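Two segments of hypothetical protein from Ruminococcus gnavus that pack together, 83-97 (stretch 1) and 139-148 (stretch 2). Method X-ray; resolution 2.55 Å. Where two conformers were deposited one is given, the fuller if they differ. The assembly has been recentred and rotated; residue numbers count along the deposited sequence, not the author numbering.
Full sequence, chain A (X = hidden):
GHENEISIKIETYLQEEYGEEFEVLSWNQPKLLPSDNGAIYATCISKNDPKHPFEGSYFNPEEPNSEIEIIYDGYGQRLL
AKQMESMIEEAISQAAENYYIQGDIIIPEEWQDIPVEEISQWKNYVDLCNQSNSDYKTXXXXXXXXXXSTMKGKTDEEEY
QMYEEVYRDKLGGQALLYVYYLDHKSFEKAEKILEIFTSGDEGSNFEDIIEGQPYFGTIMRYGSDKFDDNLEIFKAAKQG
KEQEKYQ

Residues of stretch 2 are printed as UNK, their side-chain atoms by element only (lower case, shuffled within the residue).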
# COMPACT_ATOMS: atom_id res chain seq x y z
N GLN A 83 1.70 -8.97 0.85
CA GLN A 83 0.80 -10.08 0.51
C GLN A 83 -0.38 -9.64 -0.34
O GLN A 83 -0.78 -10.37 -1.25
CB GLN A 83 0.33 -10.81 1.77
CG GLN A 83 1.40 -11.72 2.31
CD GLN A 83 1.16 -12.04 3.75
OE1 GLN A 83 0.61 -13.10 4.07
NE2 GLN A 83 1.52 -11.12 4.62
N MSE A 84 -0.95 -8.48 -0.03
CA MSE A 84 -2.08 -7.93 -0.80
C MSE A 84 -1.62 -7.65 -2.26
O MSE A 84 -2.28 -8.04 -3.22
CB MSE A 84 -2.65 -6.66 -0.14
CG MSE A 84 -4.04 -6.28 -0.65
SE MSE A 84 -4.54 -4.50 -0.15
CE MSE A 84 -6.35 -4.38 -0.85
N GLU A 85 -0.45 -7.03 -2.38
CA GLU A 85 0.20 -6.76 -3.66
C GLU A 85 0.42 -8.05 -4.45
O GLU A 85 0.10 -8.13 -5.63
CB GLU A 85 1.54 -6.05 -3.43
CG GLU A 85 1.35 -4.61 -2.95
CD GLU A 85 2.59 -3.97 -2.37
OE1 GLU A 85 3.72 -4.50 -2.50
OE2 GLU A 85 2.43 -2.90 -1.74
N SER A 86 0.94 -9.07 -3.77
CA SER A 86 1.23 -10.35 -4.40
C SER A 86 -0.02 -11.01 -4.99
O SER A 86 -0.01 -11.46 -6.14
CB SER A 86 1.90 -11.28 -3.37
OG SER A 86 2.34 -12.46 -4.00
N MSE A 87 -1.09 -11.07 -4.20
CA MSE A 87 -2.38 -11.66 -4.62
C MSE A 87 -3.03 -10.89 -5.79
O MSE A 87 -3.62 -11.51 -6.69
CB MSE A 87 -3.34 -11.77 -3.42
CG MSE A 87 -2.94 -12.83 -2.38
SE MSE A 87 -4.11 -12.85 -0.75
CE MSE A 87 -3.15 -11.60 0.40
N ILE A 88 -2.90 -9.57 -5.80
CA ILE A 88 -3.39 -8.77 -6.92
C ILE A 88 -2.49 -8.99 -8.16
O ILE A 88 -3.00 -9.15 -9.27
CB ILE A 88 -3.50 -7.29 -6.56
CG1 ILE A 88 -4.58 -7.14 -5.48
CG2 ILE A 88 -3.91 -6.47 -7.78
CD1 ILE A 88 -4.68 -5.76 -4.90
N GLU A 89 -1.16 -9.05 -7.95
CA GLU A 89 -0.20 -9.27 -9.04
C GLU A 89 -0.48 -10.54 -9.84
O GLU A 89 -0.28 -10.54 -11.06
CB GLU A 89 1.25 -9.20 -8.57
CG GLU A 89 2.26 -9.08 -9.72
CD GLU A 89 3.67 -8.65 -9.29
OE1 GLU A 89 3.96 -8.54 -8.09
OE2 GLU A 89 4.50 -8.43 -10.19
N GLU A 90 -0.96 -11.59 -9.18
CA GLU A 90 -1.38 -12.83 -9.87
C GLU A 90 -2.37 -12.55 -11.02
O GLU A 90 -2.32 -13.23 -12.03
CB GLU A 90 -1.95 -13.85 -8.89
CG GLU A 90 -0.88 -14.48 -8.01
CD GLU A 90 -1.41 -15.19 -6.77
OE1 GLU A 90 -2.63 -15.15 -6.46
OE2 GLU A 90 -0.57 -15.83 -6.08
N ALA A 91 -3.23 -11.54 -10.85
CA ALA A 91 -4.17 -11.10 -11.90
C ALA A 91 -3.55 -10.03 -12.81
O ALA A 91 -3.62 -10.14 -14.04
CB ALA A 91 -5.45 -10.58 -11.28
N ILE A 92 -2.94 -9.00 -12.20
CA ILE A 92 -2.35 -7.87 -12.95
C ILE A 92 -1.23 -8.29 -13.91
O ILE A 92 -1.16 -7.77 -15.03
CB ILE A 92 -1.86 -6.73 -12.02
CG1 ILE A 92 -3.03 -6.10 -11.22
CG2 ILE A 92 -1.13 -5.62 -12.79
CD1 ILE A 92 -4.09 -5.36 -12.04
N SER A 93 -0.40 -9.24 -13.50
CA SER A 93 0.72 -9.72 -14.34
C SER A 93 0.29 -10.42 -15.62
O SER A 93 1.10 -10.52 -16.55
CB SER A 93 1.64 -10.64 -13.56
OG SER A 93 0.90 -11.75 -13.10
N GLN A 94 -0.95 -10.93 -15.63
CA GLN A 94 -1.54 -11.56 -16.81
C GLN A 94 -2.22 -10.53 -17.72
O GLN A 94 -2.43 -10.79 -18.90
CB GLN A 94 -2.55 -12.65 -16.42
CG GLN A 94 -2.01 -13.79 -15.57
CD GLN A 94 -2.94 -14.99 -15.56
OE1 GLN A 94 -2.86 -15.86 -16.42
NE2 GLN A 94 -3.82 -15.06 -14.56
N ALA A 95 -2.57 -9.36 -17.17
CA ALA A 95 -3.23 -8.26 -17.89
C ALA A 95 -2.27 -7.26 -18.58
O ALA A 95 -2.60 -6.75 -19.66
CB ALA A 95 -4.12 -7.50 -16.92
N ALA A 96 -1.13 -6.97 -17.94
CA ALA A 96 -0.11 -6.02 -18.47
C ALA A 96 1.33 -6.43 -18.13
O ALA A 96 1.52 -7.28 -17.26
CB ALA A 96 -0.38 -4.61 -17.97
N GLU A 97 2.32 -5.84 -18.81
CA GLU A 97 3.76 -6.15 -18.56
C GLU A 97 4.36 -5.23 -17.51
O GLU A 97 5.03 -5.70 -16.60
CB GLU A 97 4.61 -6.05 -19.83
CG GLU A 97 4.19 -6.95 -20.98
CD GLU A 97 4.96 -6.69 -22.27
OE1 GLU A 97 6.10 -6.18 -22.23
OE2 GLU A 97 4.42 -7.01 -23.36
N UNK A 139 -10.08 -4.22 5.00
CA UNK A 139 -8.77 -4.89 4.97
C UNK A 139 -7.72 -3.94 4.45
O UNK A 139 -6.64 -3.80 5.04
c UNK A 139 -8.82 -6.13 4.07
c UNK A 139 -9.71 -7.28 4.55
c UNK A 139 -9.71 -8.35 3.47
c UNK A 139 -9.29 -7.86 5.89
N UNK A 140 -8.07 -3.27 3.37
CA UNK A 140 -7.23 -2.23 2.80
C UNK A 140 -7.67 -1.83 1.41
O UNK A 140 -8.75 -2.23 0.95
N UNK A 141 -6.81 -1.05 0.77
CA UNK A 141 -7.02 -0.59 -0.58
C UNK A 141 -5.80 -0.93 -1.40
O UNK A 141 -4.70 -1.03 -0.87
o UNK A 141 -8.36 1.18 0.25
c UNK A 141 -7.25 0.91 -0.57
N UNK A 142 -6.00 -1.18 -2.69
CA UNK A 142 -4.90 -1.43 -3.62
C UNK A 142 -4.94 -0.34 -4.67
O UNK A 142 -6.01 -0.11 -5.25
c UNK A 142 -5.04 -2.78 -4.27
N UNK A 143 -3.81 0.34 -4.86
CA UNK A 143 -3.65 1.39 -5.88
C UNK A 143 -2.76 0.80 -6.92
O UNK A 143 -1.55 0.73 -6.74
c UNK A 143 -5.05 4.03 -4.18
c UNK A 143 -7.26 5.63 -3.57
c UNK A 143 -5.69 4.71 -5.20
c UNK A 143 -6.79 5.51 -4.88
c UNK A 143 -3.91 3.15 -4.11
c UNK A 143 -3.80 2.81 -2.77
c UNK A 143 -6.64 4.98 -2.50
c UNK A 143 -5.54 4.18 -2.81
c UNK A 143 -3.07 2.67 -5.26
n UNK A 143 -4.76 3.42 -2.03
N UNK A 144 -3.37 0.35 -8.02
CA UNK A 144 -2.68 -0.26 -9.14
C UNK A 144 -2.52 0.76 -10.26
O UNK A 144 -3.49 1.38 -10.69
c UNK A 144 -3.44 -1.47 -9.66
c UNK A 144 -3.64 -2.49 -8.54
c UNK A 144 -2.68 -2.09 -10.83
N UNK A 145 -1.28 0.91 -10.74
CA UNK A 145 -0.91 1.83 -11.83
C UNK A 145 -0.36 0.98 -12.98
O UNK A 145 0.68 0.36 -12.81
c UNK A 145 -0.22 3.35 -8.84
c UNK A 145 -1.55 5.22 -8.12
c UNK A 145 -0.77 4.11 -7.81
o UNK A 145 -2.10 5.99 -7.12
c UNK A 145 -1.79 5.56 -9.44
c UNK A 145 0.12 2.84 -11.30
c UNK A 145 -0.44 3.69 -10.17
c UNK A 145 -1.24 4.80 -10.45
N UNK A 146 -1.07 0.93 -14.12
CA UNK A 146 -0.70 0.12 -15.28
C UNK A 146 -0.21 0.98 -16.45
O UNK A 146 -0.78 2.04 -16.71
c UNK A 146 -2.41 -1.67 -14.73
c UNK A 146 -1.52 -1.49 -17.05
c UNK A 146 -3.65 -2.44 -15.12
c UNK A 146 -1.91 -0.70 -15.80
N UNK A 147 0.83 0.50 -17.14
CA UNK A 147 1.35 1.12 -18.36
C UNK A 147 0.42 0.56 -19.42
O UNK A 147 0.52 -0.62 -19.79
o UNK A 147 2.67 1.81 -20.74
c UNK A 147 3.42 1.34 -19.85
o UNK A 147 4.67 1.36 -19.92
c UNK A 147 2.81 0.72 -18.61
N UNK A 148 -0.51 1.40 -19.87
CA UNK A 148 -1.55 1.00 -20.84
C UNK A 148 -0.99 0.58 -22.19
O UNK A 148 -1.64 -0.15 -22.90
c UNK A 148 -2.59 2.10 -21.00

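Position 139 carries four side-chain carbons, forked at the second. Its CA-to-CB bond points toward the helix of stretch 1, yet no side-chain atom comes within contact distance. A carbon chain that forks one step beyond CB is leucine, L139, a residue at home in a buried setting such as this one.

Position 140 has no side-chain atoms, and the selenomethionine M84 lies over its backbone, the CE of M84 3.7 Å from the C of 140. This is glycine, G140. An ideal CB here would point toward the helix and sit 3.6 Å from the SE of M84, so the bare backbone leaves room for that large atom.

At position 141 one carbon is followed by one oxygen, and the backbone C lies 3.5 Å from the CE of M84. This is serine, S141. Its CA-to-CB bond points away from the helix, and no side-chain atom comes nearer to stretch 1 than 5.4 Å (CB of S141 to CE of M84); the residue is partly exposed, where a polar group is readily accommodated.

Position 142 bears a single carbon, CB, directed toward the helix, 3.1 Å from the CD1 of I88, a very tight approach, and 4.0 Å from the CE of M84. This is alanine, A142. With the ends of M84 and I88 both close to it, a lone methyl fills the little space available.

Position 143 shows one carbon leading to fused five- and six-membered rings holding eight carbons and one nitrogen, without contact to stretch 1: tryptophan, W143. Its bulk lies beyond the far side of the strand, partly exposed, with NE1 hydrogen-bonded elsewhere in the structure.

Position 144 has one carbon carrying two more, directed toward the helix, one touching I88 and the other I92: valine, V144. Branching at CB lets this compact side chain meet residues one helical turn apart, its CG2 4.1 Å from the CG2 of I88 and its CG1 3.8 Å from the CD1 of I92.

At position 145 a carbon bears a six-carbon ring with one oxygen, out of reach of the helix: tyrosine, Y145. Its largely apolar ring suits burial away from this contact.

Position 146 holds four carbons, forked at the first, the short arm touching A96 and the two-carbon arm I92: isoleucine, I146. The fork sets CG2 3.4 Å from the CB of A96, while CD1 reaches to 4.3 Å from the CD1 of I92. The small A96 permits close backbones, the CA atoms of A96 and I146 lying 6.9 Å apart.

Position 147 has two carbons, the second carrying two oxygens: aspartate, D147. It points sideways, and both carboxylate oxygens find hydrogen bonds outside the contact.

Position 148, a single carbon pointing away, is alanine, A148, whose small methyl makes little demand on its partly exposed place.

The contact matches two periodicities. Every fourth residue from M84 to A96 faces the strand, while alternate strand residues, A142, V144 and I146, face the helix. No hydrogen bond crosses; apolar side chains bridge axes that approach to 9.5 Å and cross at 53°, burying 372 Å².

Stretch 2, residues 139-148: LGSAWVYIDA
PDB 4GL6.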